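Local coordinates for DUF3194 domain-containing protein (Thermococcus onnurineus, PDB 3UEB) that is of unknown function, an archaeal alpha and beta protein of the UPF0440 family that pairs an antiparallel sheet with two long helices, at residues Val68-Pro73 and Val78-Leu83; Arg9-Gly14 and Arg90-Val95. All blocks are in the same frame, centred on the assembly; numbering follows the deposited sequence.

Contact 1 of 2, residues Val68-Pro73 and Val78-Leu83; sequences VYLEVP and VDVDKL
Val80, in the first turn of helix 80-104, makes its contact through two methyls with different tasks: CG1 lies 3.6 Å from the backbone oxygen Leu70 O on the strand, while CG2 meets Val72 CG2, just past the strand's end, at 4.1 Å. No hydrogen bond crosses between 68-73 and 78-83. This is the strand-to-helix connection of an alpha and beta fold, in which the chain leaves strand 63-71, the middle one of an antiparallel three-stranded sheet, turns, and starts a helix that packs on one sheet face. Branching at CB lets Val80 touch two residues, Leu70 of the strand and Val72 just beyond it, from a short stem. Its CG1, anti to the backbone N (chi1 179°), also comes within 4.1 Å of Leu70 CB. Val72 and Val80 run past each other in opposite directions.

Leu70 suits its inward place because a longer branched chain spans the gap between sheet and helix; Val38 of helix 20-41 packs on it too, so both helices share this leucine. Tyr69 OH donates to Glu71 OE1 at 2.6 Å. Asp79 is the N-cap, a fitting residue where the first turn has backbone N-H groups to satisfy: its OD1 accepts from Lys82 N at 3.2 Å. One turn into the helix, Leu83 crosses Leu70 at about a right angle, with Leu83 CD2 3.7 Å from Leu70 CD2.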
loop_
_atom_site.group_PDB
_atom_site.type_symbol
_atom_site.label_atom_id
_atom_site.label_comp_id
_atom_site.label_asym_id
_atom_site.label_seq_id
_atom_site.Cartn_x
_atom_site.Cartn_y
_atom_site.Cartn_z
ATOM N N VAL A 68 3.930 6.455 6.441
ATOM C CA VAL A 68 3.576 5.486 7.468
ATOM C C VAL A 68 2.866 6.155 8.639
ATOM O O VAL A 68 3.284 7.219 9.103
ATOM C CB VAL A 68 4.832 4.772 8.039
ATOM C CG1 VAL A 68 4.410 3.571 8.875
ATOM C CG2 VAL A 68 5.758 4.353 6.919
ATOM N N TYR A 69 1.783 5.539 9.100
ATOM C CA TYR A 69 1.051 6.040 10.251
ATOM C C TYR A 69 0.754 4.816 11.105
ATOM O O TYR A 69 0.226 3.819 10.616
ATOM C CB TYR A 69 -0.262 6.726 9.856
ATOM C CG TYR A 69 -1.107 7.090 11.064
ATOM C CD1 TYR A 69 -0.805 8.208 11.842
ATOM C CD2 TYR A 69 -2.161 6.274 11.475
ATOM C CE1 TYR A 69 -1.530 8.501 12.995
ATOM C CE2 TYR A 69 -2.889 6.559 12.628
ATOM C CZ TYR A 69 -2.569 7.672 13.382
ATOM O OH TYR A 69 -3.289 7.968 14.517
ATOM N N LEU A 70 1.101 4.891 12.384
ATOM C CA LEU A 70 0.894 3.765 13.283
ATOM C C LEU A 70 0.367 4.238 14.615
ATOM O O LEU A 70 0.859 5.213 15.175
ATOM C CB LEU A 70 2.208 3.001 13.488
ATOM C CG LEU A 70 2.191 1.828 14.474
ATOM C CD1 LEU A 70 1.067 0.854 14.104
ATOM C CD2 LEU A 70 3.540 1.115 14.443
ATOM N N GLU A 71 -0.631 3.524 15.118
ATOM C CA GLU A 71 -1.250 3.864 16.382
ATOM C C GLU A 71 -1.449 2.612 17.230
ATOM O O GLU A 71 -1.884 1.573 16.732
ATOM C CB GLU A 71 -2.600 4.526 16.109
ATOM C CG GLU A 71 -3.172 5.328 17.260
ATOM C CD GLU A 71 -4.555 5.861 16.951
ATOM O OE1 GLU A 71 -4.776 6.322 15.811
ATOM O OE2 GLU A 71 -5.420 5.826 17.849
ATOM N N VAL A 72 -1.112 2.707 18.511
ATOM C CA VAL A 72 -1.304 1.588 19.427
ATOM C C VAL A 72 -2.278 2.072 20.506
ATOM O O VAL A 72 -2.488 3.277 20.650
ATOM C CB VAL A 72 0.032 1.148 20.092
ATOM C CG1 VAL A 72 1.035 0.747 19.027
ATOM C CG2 VAL A 72 0.588 2.269 20.954
ATOM N N PRO A 73 -2.897 1.148 21.264
ATOM C CA PRO A 73 -3.838 1.557 22.320
ATOM C C PRO A 73 -3.164 2.506 23.315
ATOM O O PRO A 73 -1.951 2.432 23.525
ATOM C CB PRO A 73 -4.232 0.231 22.966
ATOM C CG PRO A 73 -4.127 -0.742 21.819
ATOM C CD PRO A 73 -2.832 -0.320 21.157
ATOM N N VAL A 78 4.637 1.354 24.091
ATOM C CA VAL A 78 5.531 1.035 22.990
ATOM C C VAL A 78 6.078 2.322 22.392
ATOM O O VAL A 78 5.379 3.340 22.342
ATOM C CB VAL A 78 4.786 0.241 21.897
ATOM C CG1 VAL A 78 5.585 0.228 20.592
ATOM C CG2 VAL A 78 4.555 -1.176 22.376
ATOM N N ASP A 79 7.333 2.277 21.952
ATOM C CA ASP A 79 7.967 3.442 21.348
ATOM C C ASP A 79 7.636 3.410 19.849
ATOM O O ASP A 79 8.381 2.852 19.046
ATOM C CB ASP A 79 9.482 3.384 21.563
ATOM C CG ASP A 79 10.151 4.715 21.309
ATOM O OD1 ASP A 79 9.702 5.435 20.390
ATOM O OD2 ASP A 79 11.128 5.036 22.017
ATOM N N VAL A 80 6.511 4.019 19.494
ATOM C CA VAL A 80 6.026 4.039 18.121
ATOM C C VAL A 80 6.971 4.617 17.075
ATOM O O VAL A 80 7.161 4.010 16.023
ATOM C CB VAL A 80 4.667 4.772 18.035
ATOM C CG1 VAL A 80 4.178 4.810 16.586
ATOM C CG2 VAL A 80 3.648 4.063 18.926
ATOM N N ASP A 81 7.553 5.782 17.340
ATOM C CA ASP A 81 8.472 6.374 16.372
ATOM C C ASP A 81 9.672 5.455 16.186
ATOM O O ASP A 81 10.164 5.269 15.072
ATOM C CB ASP A 81 8.954 7.749 16.837
ATOM C CG ASP A 81 7.817 8.728 17.041
ATOM O OD1 ASP A 81 6.898 8.770 16.194
ATOM O OD2 ASP A 81 7.851 9.463 18.050
ATOM N N LYS A 82 10.129 4.871 17.286
ATOM C CA LYS A 82 11.270 3.969 17.258
ATOM C C LYS A 82 10.939 2.763 16.373
ATOM O O LYS A 82 11.736 2.377 15.511
ATOM C CB LYS A 82 11.597 3.523 18.685
ATOM C CG LYS A 82 13.056 3.172 18.942
ATOM C CD LYS A 82 13.361 1.740 18.563
ATOM C CE LYS A 82 12.550 0.744 19.397
ATOM N NZ LYS A 82 12.870 0.839 20.853
ATOM N N LEU A 83 9.762 2.174 16.590
ATOM C CA LEU A 83 9.330 1.029 15.798
ATOM C C LEU A 83 9.225 1.452 14.335
ATOM O O LEU A 83 9.693 0.749 13.445
ATOM C CB LEU A 83 7.973 0.507 16.291
ATOM C CG LEU A 83 7.271 -0.498 15.369
ATOM C CD1 LEU A 83 8.226 -1.627 15.025
ATOM C CD2 LEU A 83 6.019 -1.041 16.044
#

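Contact 2 of 2, residues Arg9-Gly14 and Arg90-Val95; sequences RVIHIG and RAYEIV
Tyr92 swings its ring out from helix 80-104 with CG anti to the carbonyl carbon (chi1 -66°), and Ile11 meets it with CG1 set between its own backbone N and carbonyl carbon (chi1 67°). The two side chains come at each other from opposite directions, and the phenol oxygen ends against the isoleucine stem: Tyr92 OH is 3.3 Å from Ile11 CG2 and 3.5 Å from Ile11 CB. Farther along the same isoleucine, CD1 lies 3.8 Å from Tyr92 CE2, placed obliquely to the ring. Ile13 supplies a second methyl, its CD1 sitting at the ring edge near the ring plane, 4.1 Å from Tyr92 CE2.

Here helix 80-104 packs against strand 6-14, an outermost strand of the chain's antiparallel sheet. Ile11 and Ile13, two apart on the strand, both have CB pointing to the helix, and their CD1 methyls reach the tyrosine ring; beta-branched residues suit both the extended backbone and this apolar face. Tyr92 suits the margin of the layer, since its ring packs on the isoleucines while its hydroxyl makes a weak bond to a water whose O lies 3.3 Å from Tyr92 OH and which also bonds weakly with Arg9 NH1. With an alanine in place of Tyr92, the CD1 methyls of Ile11 and Ile13 would probably lose their aromatic partner, and the water its link to the helix. Arg9 has a firmer hold on that helix through a salt bridge from its NH2 to Asp85 OD1.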
loop_
_atom_site.group_PDB
_atom_site.type_symbol
_atom_site.label_atom_id
_atom_site.label_comp_id
_atom_site.label_asym_id
_atom_site.label_seq_id
_atom_site.Cartn_x
_atom_site.Cartn_y
_atom_site.Cartn_z
ATOM N N ARG A 9 5.404 9.094 9.659
ATOM C CA ARG A 9 6.683 9.154 8.974
ATOM C C ARG A 9 6.481 9.242 7.466
ATOM O O ARG A 9 5.698 8.481 6.894
ATOM C CB ARG A 9 7.501 7.909 9.318
ATOM C CG ARG A 9 8.915 7.929 8.797
ATOM C CD ARG A 9 9.685 9.111 9.358
ATOM N NE ARG A 9 11.120 8.964 9.136
ATOM C CZ ARG A 9 11.882 8.072 9.760
ATOM N NH1 ARG A 9 13.181 8.006 9.491
ATOM N NH2 ARG A 9 11.349 7.256 10.664
ATOM N N VAL A 10 7.181 10.179 6.833
ATOM C CA VAL A 10 7.091 10.354 5.386
ATOM C C VAL A 10 8.482 10.299 4.780
ATOM O O VAL A 10 9.359 11.075 5.160
ATOM C CB VAL A 10 6.467 11.709 5.012
ATOM C CG1 VAL A 10 6.567 11.928 3.507
ATOM C CG2 VAL A 10 5.022 11.753 5.455
ATOM N N ILE A 11 8.688 9.386 3.837
ATOM C CA ILE A 11 9.988 9.268 3.200
ATOM C C ILE A 11 9.891 9.451 1.687
ATOM O O ILE A 11 8.960 8.964 1.040
ATOM C CB ILE A 11 10.651 7.908 3.526
ATOM C CG1 ILE A 11 9.874 6.762 2.883
ATOM C CG2 ILE A 11 10.695 7.706 5.043
ATOM C CD1 ILE A 11 10.455 5.389 3.179
ATOM N N HIS A 12 10.857 10.181 1.140
ATOM C CA HIS A 12 10.921 10.456 -0.288
ATOM C C HIS A 12 12.070 9.673 -0.892
ATOM O O HIS A 12 13.189 9.698 -0.381
ATOM C CB HIS A 12 11.116 11.957 -0.520
ATOM C CG HIS A 12 9.907 12.778 -0.192
ATOM N ND1 HIS A 12 9.893 14.154 -0.285
ATOM C CD2 HIS A 12 8.660 12.415 0.193
ATOM C CE1 HIS A 12 8.688 14.602 0.026
ATOM N NE2 HIS A 12 7.921 13.567 0.320
ATOM N N ILE A 13 11.795 8.974 -1.987
ATOM C CA ILE A 13 12.816 8.160 -2.628
ATOM C C ILE A 13 12.947 8.389 -4.135
ATOM O O ILE A 13 11.953 8.383 -4.872
ATOM C CB ILE A 13 12.539 6.660 -2.381
ATOM C CG1 ILE A 13 12.474 6.381 -0.874
ATOM C CG2 ILE A 13 13.632 5.815 -3.015
ATOM C CD1 ILE A 13 12.164 4.923 -0.519
ATOM N N GLY A 14 14.182 8.597 -4.583
ATOM C CA GLY A 14 14.440 8.782 -5.998
ATOM C C GLY A 14 15.041 7.498 -6.544
ATOM O O GLY A 14 15.967 6.957 -5.943
ATOM N N ARG A 90 14.668 -0.994 7.802
ATOM C CA ARG A 90 14.609 -2.339 7.238
ATOM C C ARG A 90 14.188 -2.242 5.776
ATOM O O ARG A 90 14.720 -2.951 4.927
ATOM C CB ARG A 90 13.602 -3.210 7.997
ATOM C CG ARG A 90 13.444 -4.614 7.422
ATOM C CD ARG A 90 14.775 -5.358 7.433
ATOM N NE ARG A 90 15.280 -5.542 8.790
ATOM C CZ ARG A 90 14.803 -6.436 9.654
ATOM N NH1 ARG A 90 13.804 -7.235 9.298
ATOM N NH2 ARG A 90 15.319 -6.528 10.876
ATOM N N ALA A 91 13.229 -1.359 5.495
ATOM C CA ALA A 91 12.741 -1.163 4.135
ATOM C C ALA A 91 13.887 -0.725 3.216
ATOM O O ALA A 91 14.092 -1.315 2.168
ATOM C CB ALA A 91 11.622 -0.130 4.123
ATOM N N TYR A 92 14.634 0.302 3.612
ATOM C CA TYR A 92 15.773 0.772 2.811
ATOM C C TYR A 92 16.732 -0.380 2.494
ATOM O O TYR A 92 17.153 -0.562 1.349
ATOM C CB TYR A 92 16.555 1.847 3.573
ATOM C CG TYR A 92 15.808 3.141 3.802
ATOM C CD1 TYR A 92 16.025 3.890 4.953
ATOM C CD2 TYR A 92 14.903 3.627 2.864
ATOM C CE1 TYR A 92 15.357 5.095 5.172
ATOM C CE2 TYR A 92 14.227 4.834 3.071
ATOM C CZ TYR A 92 14.461 5.558 4.230
ATOM O OH TYR A 92 13.786 6.734 4.454
ATOM N N GLU A 93 17.077 -1.146 3.526
ATOM C CA GLU A 93 17.989 -2.275 3.387
ATOM C C GLU A 93 17.495 -3.297 2.376
ATOM O O GLU A 93 18.263 -3.819 1.564
ATOM C CB GLU A 93 18.176 -2.977 4.733
ATOM C CG GLU A 93 19.272 -4.026 4.711
ATOM C CD GLU A 93 19.165 -5.034 5.846
ATOM O OE1 GLU A 93 20.163 -5.750 6.087
ATOM O OE2 GLU A 93 18.090 -5.120 6.489
ATOM N N ILE A 94 16.205 -3.592 2.437
ATOM C CA ILE A 94 15.618 -4.568 1.537
ATOM C C ILE A 94 15.488 -3.974 0.145
ATOM O O ILE A 94 15.741 -4.657 -0.851
ATOM C CB ILE A 94 14.254 -5.044 2.089
ATOM C CG1 ILE A 94 14.502 -5.877 3.352
ATOM C CG2 ILE A 94 13.496 -5.846 1.044
ATOM C CD1 ILE A 94 13.272 -6.149 4.169
ATOM N N VAL A 95 15.131 -2.695 0.063
ATOM C CA VAL A 95 15.008 -2.060 -1.238
ATOM C C VAL A 95 16.380 -2.002 -1.921
ATOM O O VAL A 95 16.503 -2.321 -3.105
ATOM C CB VAL A 95 14.420 -0.628 -1.126
ATOM C CG1 VAL A 95 14.576 0.105 -2.449
ATOM C CG2 VAL A 95 12.938 -0.701 -0.768
HETATM O O HOH W 1 14.652 9.082 6.639
#

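In the fold
Contacts 1 and 2 lie about 17 Å apart, centre to centre, and share helix 80-104: contact 1 uses its first turn and contact 2 a stretch nearly three turns farther along. They also share one antiparallel sheet, since strands 63-71 and 6-14 are neighbours in it, and they meet where Val68 N lies 2.7 Å from Arg9 O, a probable hydrogen bond. Along the chain contact 1 is nested inside contact 2, joining segments only a short loop apart, whereas contact 2 brings the first strand to the last helix. The helix is thus fixed to the middle strand near its start and to an outer strand farther on, tying both ends of this small chain into one layered fold.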